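Local coordinates for protein succinyl-CoA ligase (ADP-forming) subunit alpha (Methanosaeta concilii, PDB 6HXI) that binds coenzyme A and joins a CoA-ligase region to an all-helical region related to citrate synthase, within a multi-subunit assembly, at residues Gly173-Ser178 / Val200-Asp205; Ser437-Gly442 / Gly583-Ile588; Gly451-Asp456 / Asn539-Ile544. All coordinates share one frame; numbering follows the deposited sequence.

Contact 1: Gly173-Ser178 / Val200-Asp205; sequences GFVSKS and VAIGGD
V175 and S176 run parallel to V200 and A201 as neighbouring strands of a mixed sheet, tied by V200 N to F174 O, S176 N to V200 O at 2.8 Å (nearly straight, 161° at the hydrogen) and I202 N to S176 O. This is the pairing of a beta-alpha-beta crossover, in which helix 179-192 links strand 172-176 to strand 196-201; both strands lie in the CoA-ligase region. Past the last of these bonds the strands give way to turns, and G203 N reaches K177 O only weakly.

On the face covered by helix 212-221, V175 turns CG2 anti to its own backbone N (CG1 at chi1 70°), and that methyl meets I202 CG2 at 4.0 Å across the oblique crossing of the two side chains. I202 in turn lies alongside K177, its CG1 4.0 Å from K177 CG and 3.4 Å from S176 O. The lysine then extends past G203 O, and its NZ forms a salt bridge with E239.

The other face holds F174, S176 and A201, with F174 and S176 packed on helix 179-192. S178 caps that helix through OG to M181 N, while A201 O accepts from T140 OG1, a residue lining the coenzyme A pocket; the A201 side chain is itself about 6 Å from the ligand. A201 CB sits 3.6 Å from S178 O, and that same oxygen accepts a 2.8 Å bond from S176 OG.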
loop_
_atom_site.group_PDB
_atom_site.type_symbol
_atom_site.label_atom_id
_atom_site.label_comp_id
_atom_site.label_asym_id
_atom_site.label_seq_id
_atom_site.Cartn_x
_atom_site.Cartn_y
_atom_site.Cartn_z
ATOM N N GLY B 173 -46.923 10.058 -45.491
ATOM C CA GLY B 173 -45.623 9.526 -45.885
ATOM C C GLY B 173 -44.772 10.709 -46.266
ATOM O O GLY B 173 -45.069 11.379 -47.249
ATOM N N PHE B 174 -43.755 11.023 -45.449
ATOM C CA PHE B 174 -42.904 12.203 -45.635
ATOM C C PHE B 174 -41.446 11.928 -46.067
ATOM O O PHE B 174 -40.778 11.073 -45.482
ATOM C CB PHE B 174 -42.903 13.077 -44.352
ATOM C CG PHE B 174 -42.161 14.370 -44.554
ATOM C CD1 PHE B 174 -42.733 15.411 -45.273
ATOM C CD2 PHE B 174 -40.850 14.511 -44.118
ATOM C CE1 PHE B 174 -42.012 16.578 -45.535
ATOM C CE2 PHE B 174 -40.129 15.677 -44.382
ATOM C CZ PHE B 174 -40.715 16.705 -45.078
ATOM N N VAL B 175 -40.920 12.754 -46.998
ATOM C CA VAL B 175 -39.519 12.655 -47.430
ATOM C C VAL B 175 -38.914 14.063 -47.696
ATOM O O VAL B 175 -39.529 14.913 -48.353
ATOM C CB VAL B 175 -39.315 11.646 -48.614
ATOM C CG1 VAL B 175 -39.913 12.151 -49.913
ATOM C CG2 VAL B 175 -37.844 11.275 -48.803
ATOM N N SER B 176 -37.728 14.304 -47.154
ATOM C CA SER B 176 -37.024 15.562 -47.365
ATOM C C SER B 176 -35.542 15.323 -47.702
ATOM O O SER B 176 -35.085 14.177 -47.743
ATOM C CB SER B 176 -37.158 16.468 -46.144
ATOM O OG SER B 176 -36.467 15.941 -45.023
ATOM N N LYS B 177 -34.809 16.399 -47.970
ATOM C CA LYS B 177 -33.366 16.336 -48.154
ATOM C C LYS B 177 -32.750 16.699 -46.802
ATOM O O LYS B 177 -31.916 15.972 -46.286
ATOM C CB LYS B 177 -32.902 17.296 -49.261
ATOM C CG LYS B 177 -32.767 16.605 -50.601
ATOM C CD LYS B 177 -32.905 17.563 -51.767
ATOM C CE LYS B 177 -32.607 16.831 -53.056
ATOM N NZ LYS B 177 -32.645 17.713 -54.260
ATOM N N SER B 178 -33.243 17.777 -46.191
ATOM C CA SER B 178 -32.782 18.315 -44.917
ATOM C C SER B 178 -33.217 17.508 -43.694
ATOM O O SER B 178 -34.379 17.119 -43.577
ATOM C CB SER B 178 -33.255 19.759 -44.782
ATOM O OG SER B 178 -33.007 20.317 -43.504
ATOM N N VAL B 200 -38.615 10.375 -43.833
ATOM C CA VAL B 200 -37.208 10.090 -44.172
ATOM C C VAL B 200 -36.507 11.347 -44.708
ATOM O O VAL B 200 -37.086 12.064 -45.524
ATOM C CB VAL B 200 -37.056 8.892 -45.186
ATOM C CG1 VAL B 200 -35.612 8.731 -45.675
ATOM C CG2 VAL B 200 -37.558 7.574 -44.596
ATOM N N ALA B 201 -35.259 11.606 -44.254
ATOM C CA ALA B 201 -34.461 12.676 -44.818
ATOM C C ALA B 201 -33.348 11.958 -45.628
ATOM O O ALA B 201 -32.619 11.128 -45.069
ATOM C CB ALA B 201 -33.873 13.552 -43.729
ATOM N N ILE B 202 -33.265 12.207 -46.938
ATOM C CA ILE B 202 -32.260 11.518 -47.768
ATOM C C ILE B 202 -30.847 12.158 -47.676
ATOM O O ILE B 202 -29.887 11.596 -48.216
ATOM C CB ILE B 202 -32.722 11.344 -49.243
ATOM C CG1 ILE B 202 -32.963 12.705 -49.943
ATOM C CG2 ILE B 202 -33.943 10.434 -49.329
ATOM C CD1 ILE B 202 -32.622 12.714 -51.462
ATOM N N GLY B 203 -30.743 13.301 -46.984
ATOM C CA GLY B 203 -29.506 14.064 -46.846
ATOM C C GLY B 203 -29.437 15.121 -47.927
ATOM O O GLY B 203 -30.229 15.091 -48.875
ATOM N N GLY B 204 -28.498 16.045 -47.800
ATOM C CA GLY B 204 -28.336 17.129 -48.764
ATOM C C GLY B 204 -27.200 16.979 -49.757
ATOM O O GLY B 204 -26.825 17.944 -50.428
ATOM N N ASP B 205 -26.656 15.779 -49.878
ATOM C CA ASP B 205 -25.566 15.531 -50.795
ATOM C C ASP B 205 -26.073 15.398 -52.241
ATOM O O ASP B 205 -27.208 14.953 -52.460
ATOM C CB ASP B 205 -24.753 14.296 -50.350
ATOM C CG ASP B 205 -23.860 14.490 -49.112
ATOM O OD1 ASP B 205 -23.608 15.651 -48.724
ATOM O OD2 ASP B 205 -23.389 13.487 -48.561
#

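Contact 2: Ser437-Gly442 / Gly583-Ile588; sequences SSLCSG and GLIGHI
The flat group between S438 and L439 is their peptide, and I588 lays its CD1 methyl squarely over the face turned to the other helix, 3.4 Å from L439 N. At the far end of the contact L584 does the same to the carbonyl group of G442, with CD2 standing over its face 3.9 Å from G442 C; with no beta carbon at G442, the methyl comes down onto bare backbone. These are two helices of the citrate-synthase-like region, 435-443 and 571-594, whose short segments approach to 9.5 Å between axes with their directions 128° apart.

Between the two methyls L439 reaches across. Its CG is anti to the backbone N (chi1 172°), and CD1 ends up 3.7 Å from L584 CB and 4.0 Å from I585 CG1, the two leucine side chains crossing at about a right angle. S438 contributes only carbon here: CB touches I588 CD1 and CG1, both at 3.7 Å, while OG bonds back to D434 O in its own chain.

Neighbouring residues of helix 435-443 touch other copies of the protein: C440 packs on C440 of a second subunit, and S441 OG bonds to S441 O of a third. The helix meets 583-588 through aliphatic carbons and backbone faces, so this joint rests on van der Waals fit, with the serine hydroxyls engaged in other directions.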
loop_
_atom_site.group_PDB
_atom_site.type_symbol
_atom_site.label_atom_id
_atom_site.label_comp_id
_atom_site.label_asym_id
_atom_site.label_seq_id
_atom_site.Cartn_x
_atom_site.Cartn_y
_atom_site.Cartn_z
ATOM N N SER B 437 3.832 -0.751 -6.660
ATOM C CA SER B 437 3.598 -1.705 -5.564
ATOM C C SER B 437 4.808 -1.751 -4.670
ATOM O O SER B 437 4.674 -1.799 -3.445
ATOM C CB SER B 437 3.369 -3.117 -6.109
ATOM O OG SER B 437 2.207 -3.103 -6.912
ATOM N N SER B 438 5.987 -1.876 -5.291
ATOM C CA SER B 438 7.265 -1.916 -4.570
ATOM C C SER B 438 7.469 -0.631 -3.755
ATOM O O SER B 438 7.907 -0.709 -2.623
ATOM C CB SER B 438 8.430 -2.103 -5.550
ATOM O OG SER B 438 8.273 -3.333 -6.227
ATOM N N LEU B 439 7.137 0.529 -4.317
ATOM C CA LEU B 439 7.247 1.806 -3.600
ATOM C C LEU B 439 6.378 1.840 -2.364
ATOM O O LEU B 439 6.887 2.138 -1.277
ATOM C CB LEU B 439 6.898 2.987 -4.529
ATOM C CG LEU B 439 6.787 4.373 -3.859
ATOM C CD1 LEU B 439 8.165 4.854 -3.310
ATOM C CD2 LEU B 439 6.229 5.374 -4.844
ATOM N N CYS B 440 5.079 1.519 -2.517
ATOM C CA CYS B 440 4.181 1.463 -1.358
ATOM C C CYS B 440 4.593 0.421 -0.349
ATOM O O CYS B 440 4.403 0.635 0.834
ATOM C CB CYS B 440 2.744 1.269 -1.804
ATOM S SG CYS B 440 2.193 2.598 -2.885
ATOM N N SER B 441 5.111 -0.719 -0.784
ATOM C CA SER B 441 5.619 -1.732 0.175
ATOM C C SER B 441 6.671 -1.046 1.100
ATOM O O SER B 441 6.630 -1.270 2.294
ATOM C CB SER B 441 6.272 -2.910 -0.545
ATOM O OG SER B 441 6.460 -3.963 0.396
ATOM N N GLY B 442 7.573 -0.218 0.522
ATOM C CA GLY B 442 8.599 0.552 1.233
ATOM C C GLY B 442 8.014 1.689 2.059
ATOM O O GLY B 442 8.324 1.840 3.244
ATOM N N GLY B 583 14.634 7.975 -3.176
ATOM C CA GLY B 583 15.609 6.886 -3.012
ATOM C C GLY B 583 14.934 5.523 -3.094
ATOM O O GLY B 583 15.514 4.560 -3.604
ATOM N N LEU B 584 13.675 5.451 -2.682
ATOM C CA LEU B 584 12.894 4.161 -2.768
ATOM C C LEU B 584 12.715 3.751 -4.236
ATOM O O LEU B 584 13.104 2.661 -4.596
ATOM C CB LEU B 584 11.559 4.197 -2.010
ATOM C CG LEU B 584 11.449 3.747 -0.534
ATOM C CD1 LEU B 584 12.629 4.113 0.328
ATOM C CD2 LEU B 584 10.166 4.270 0.086
ATOM N N ILE B 585 12.261 4.670 -5.080
ATOM C CA ILE B 585 12.130 4.491 -6.545
ATOM C C ILE B 585 13.534 4.147 -7.117
ATOM O O ILE B 585 13.675 3.209 -7.888
ATOM C CB ILE B 585 11.521 5.772 -7.186
ATOM C CG1 ILE B 585 9.992 5.907 -6.765
ATOM C CG2 ILE B 585 11.655 5.701 -8.729
ATOM C CD1 ILE B 585 9.354 7.308 -6.894
ATOM N N GLY B 586 14.545 4.887 -6.713
ATOM C CA GLY B 586 15.928 4.605 -7.104
ATOM C C GLY B 586 16.329 3.154 -6.836
ATOM O O GLY B 586 16.813 2.444 -7.726
ATOM N N HIS B 587 16.149 2.692 -5.622
ATOM C CA HIS B 587 16.520 1.295 -5.256
ATOM C C HIS B 587 15.675 0.219 -6.010
ATOM O O HIS B 587 16.193 -0.799 -6.477
ATOM C CB HIS B 587 16.347 1.106 -3.735
ATOM C CG HIS B 587 17.453 1.776 -2.958
ATOM N ND1 HIS B 587 18.744 1.371 -3.092
ATOM C CD2 HIS B 587 17.388 2.775 -2.052
ATOM C CE1 HIS B 587 19.452 2.146 -2.285
ATOM N NE2 HIS B 587 18.673 3.011 -1.637
ATOM N N ILE B 588 14.399 0.477 -6.187
ATOM C CA ILE B 588 13.539 -0.456 -6.951
ATOM C C ILE B 588 14.076 -0.626 -8.383
ATOM O O ILE B 588 14.150 -1.746 -8.860
ATOM C CB ILE B 588 12.110 0.139 -6.987
ATOM C CG1 ILE B 588 11.443 0.059 -5.601
ATOM C CG2 ILE B 588 11.291 -0.526 -8.124
ATOM C CD1 ILE B 588 10.301 1.077 -5.441
#

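Contact 3: Gly451-Asp456 / Asn539-Ile544; sequences GGAIDD and NVDGCI
D541 and the turn at G451-A453 are bridged by one water, gripped three ways: it donates to D541 OD2 at 2.9 Å, accepts from G451 N at 3.0 Å, and takes a weak third bond from A453 N. Beside this bridge the carboxylate is lined by carbon. A453 CB stands 3.7 Å from OD2 of D541, and I454 CG1 lies over the face of the carboxylate, 3.6 Å from D541 CG, the two side chains crossing at about a right angle. That position follows from I454 CG1 being anti to the carbonyl carbon (chi1 -56°).

The backbones come close at the same point, I454 CA lending its hydrogen to D541 O at 3.5 Å in a nearly straight contact (167°). One turn further along the second helix, I544 CG2 meets I454 CG2, also at 3.5 Å. N539 caps the start of that helix, its OD1 accepting from G542 N at 3.0 Å.

An acetate ion, probably from the crystallisation liquor, lies about 4 Å from the D541 side chain. The contact joins the first turns of helices 453-466 and 540-555 in the helical, citrate-synthase-like region; helix 571-594 backs I454 through L572 and F576, helix 399-412 packs on I544, and helix 500-512 lies against V540.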
loop_
_atom_site.group_PDB
_atom_site.type_symbol
_atom_site.label_atom_id
_atom_site.label_comp_id
_atom_site.label_asym_id
_atom_site.label_seq_id
_atom_site.Cartn_x
_atom_site.Cartn_y
_atom_site.Cartn_z
ATOM N N GLY B 451 11.385 7.305 10.293
ATOM C CA GLY B 451 10.881 8.617 9.875
ATOM C C GLY B 451 10.108 9.401 10.920
ATOM O O GLY B 451 10.072 10.623 10.860
ATOM N N GLY B 452 9.563 8.712 11.919
ATOM C CA GLY B 452 8.750 9.276 12.994
ATOM C C GLY B 452 9.432 10.152 14.020
ATOM O O GLY B 452 8.766 10.935 14.696
ATOM N N ALA B 453 10.747 10.058 14.148
ATOM C CA ALA B 453 11.485 10.869 15.132
ATOM C C ALA B 453 11.444 12.359 14.771
ATOM O O ALA B 453 11.708 13.181 15.644
ATOM C CB ALA B 453 12.933 10.400 15.245
ATOM N N ILE B 454 11.066 12.690 13.490
ATOM C CA ILE B 454 10.981 14.071 12.993
ATOM C C ILE B 454 9.872 14.774 13.719
ATOM O O ILE B 454 10.121 15.824 14.301
ATOM C CB ILE B 454 10.823 14.205 11.459
ATOM C CG1 ILE B 454 11.957 13.479 10.727
ATOM C CG2 ILE B 454 10.770 15.706 11.064
ATOM C CD1 ILE B 454 11.858 13.471 9.177
ATOM N N ASP B 455 8.704 14.137 13.746
ATOM C CA ASP B 455 7.477 14.628 14.417
ATOM C C ASP B 455 7.656 14.656 15.928
ATOM O O ASP B 455 7.265 15.623 16.520
ATOM C CB ASP B 455 6.320 13.683 14.128
ATOM C CG ASP B 455 5.260 14.327 13.270
ATOM O OD1 ASP B 455 5.313 15.541 13.128
ATOM O OD2 ASP B 455 4.404 13.606 12.756
ATOM N N ASP B 456 8.184 13.578 16.503
ATOM C CA ASP B 456 8.398 13.455 17.949
ATOM C C ASP B 456 9.308 14.542 18.430
ATOM O O ASP B 456 9.003 15.091 19.478
ATOM C CB ASP B 456 9.018 12.110 18.360
ATOM C CG ASP B 456 8.218 10.855 18.157
ATOM O OD1 ASP B 456 6.981 10.958 17.996
ATOM O OD2 ASP B 456 8.829 9.748 18.187
ATOM N N ASN B 539 20.529 14.860 15.888
ATOM C CA ASN B 539 20.550 14.101 14.651
ATOM C C ASN B 539 19.692 14.803 13.539
ATOM O O ASN B 539 19.104 15.860 13.794
ATOM C CB ASN B 539 20.148 12.632 14.910
ATOM C CG ASN B 539 18.708 12.399 15.307
ATOM O OD1 ASN B 539 17.781 13.018 14.805
ATOM N ND2 ASN B 539 18.480 11.437 16.174
ATOM N N VAL B 540 19.657 14.220 12.320
ATOM C CA VAL B 540 18.953 14.760 11.139
ATOM C C VAL B 540 17.462 14.918 11.402
ATOM O O VAL B 540 16.915 15.968 11.057
ATOM C CB VAL B 540 19.240 13.973 9.811
ATOM C CG1 VAL B 540 18.716 14.723 8.597
ATOM C CG2 VAL B 540 20.731 13.767 9.635
ATOM N N ASP B 541 16.812 13.886 11.990
ATOM C CA ASP B 541 15.392 13.907 12.298
ATOM C C ASP B 541 15.024 15.006 13.286
ATOM O O ASP B 541 14.031 15.690 13.070
ATOM C CB ASP B 541 14.883 12.528 12.758
ATOM C CG ASP B 541 14.828 11.511 11.626
ATOM O OD1 ASP B 541 15.572 11.684 10.633
ATOM O OD2 ASP B 541 14.054 10.537 11.737
ATOM N N GLY B 542 15.854 15.200 14.303
ATOM C CA GLY B 542 15.674 16.260 15.287
ATOM C C GLY B 542 15.769 17.620 14.659
ATOM O O GLY B 542 14.904 18.475 14.873
ATOM N N CYS B 543 16.805 17.793 13.845
ATOM C CA CYS B 543 17.111 19.000 13.112
ATOM C C CYS B 543 15.933 19.450 12.218
ATOM O O CYS B 543 15.594 20.624 12.229
ATOM C CB CYS B 543 18.379 18.793 12.297
ATOM S SG CYS B 543 19.171 20.328 11.788
ATOM N N ILE B 544 15.291 18.513 11.491
ATOM C CA ILE B 544 14.172 18.809 10.591
ATOM C C ILE B 544 12.938 19.253 11.381
ATOM O O ILE B 544 12.385 20.295 11.052
ATOM C CB ILE B 544 13.886 17.646 9.597
ATOM C CG1 ILE B 544 15.075 17.451 8.620
ATOM C CG2 ILE B 544 12.550 17.813 8.833
ATOM C CD1 ILE B 544 15.119 16.037 8.057
HETATM O O HOH W 1 13.043 8.023 12.732
#

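Contact 1 stands apart, in the CoA-ligase region, earlier in the chain than the other two: its centre is about 64 Å from that of contact 2 and about 77 Å from that of contact 3, on the opposite side of the chain's centre. It belongs to a mixed beta sheet, whereas the other two lie in the helical, citrate-synthase-like region, their nearest atoms about 9 Å apart. Contact 3 is nested within the loop that contact 2 closes, and helices 435-443 and 453-466 are consecutive. Helix 571-594 belongs to contact 2 and also packs on I454 of contact 3. The chain thus carries a sheet-based region and a helical region well apart from each other, with contact 2 beside subunit interfaces.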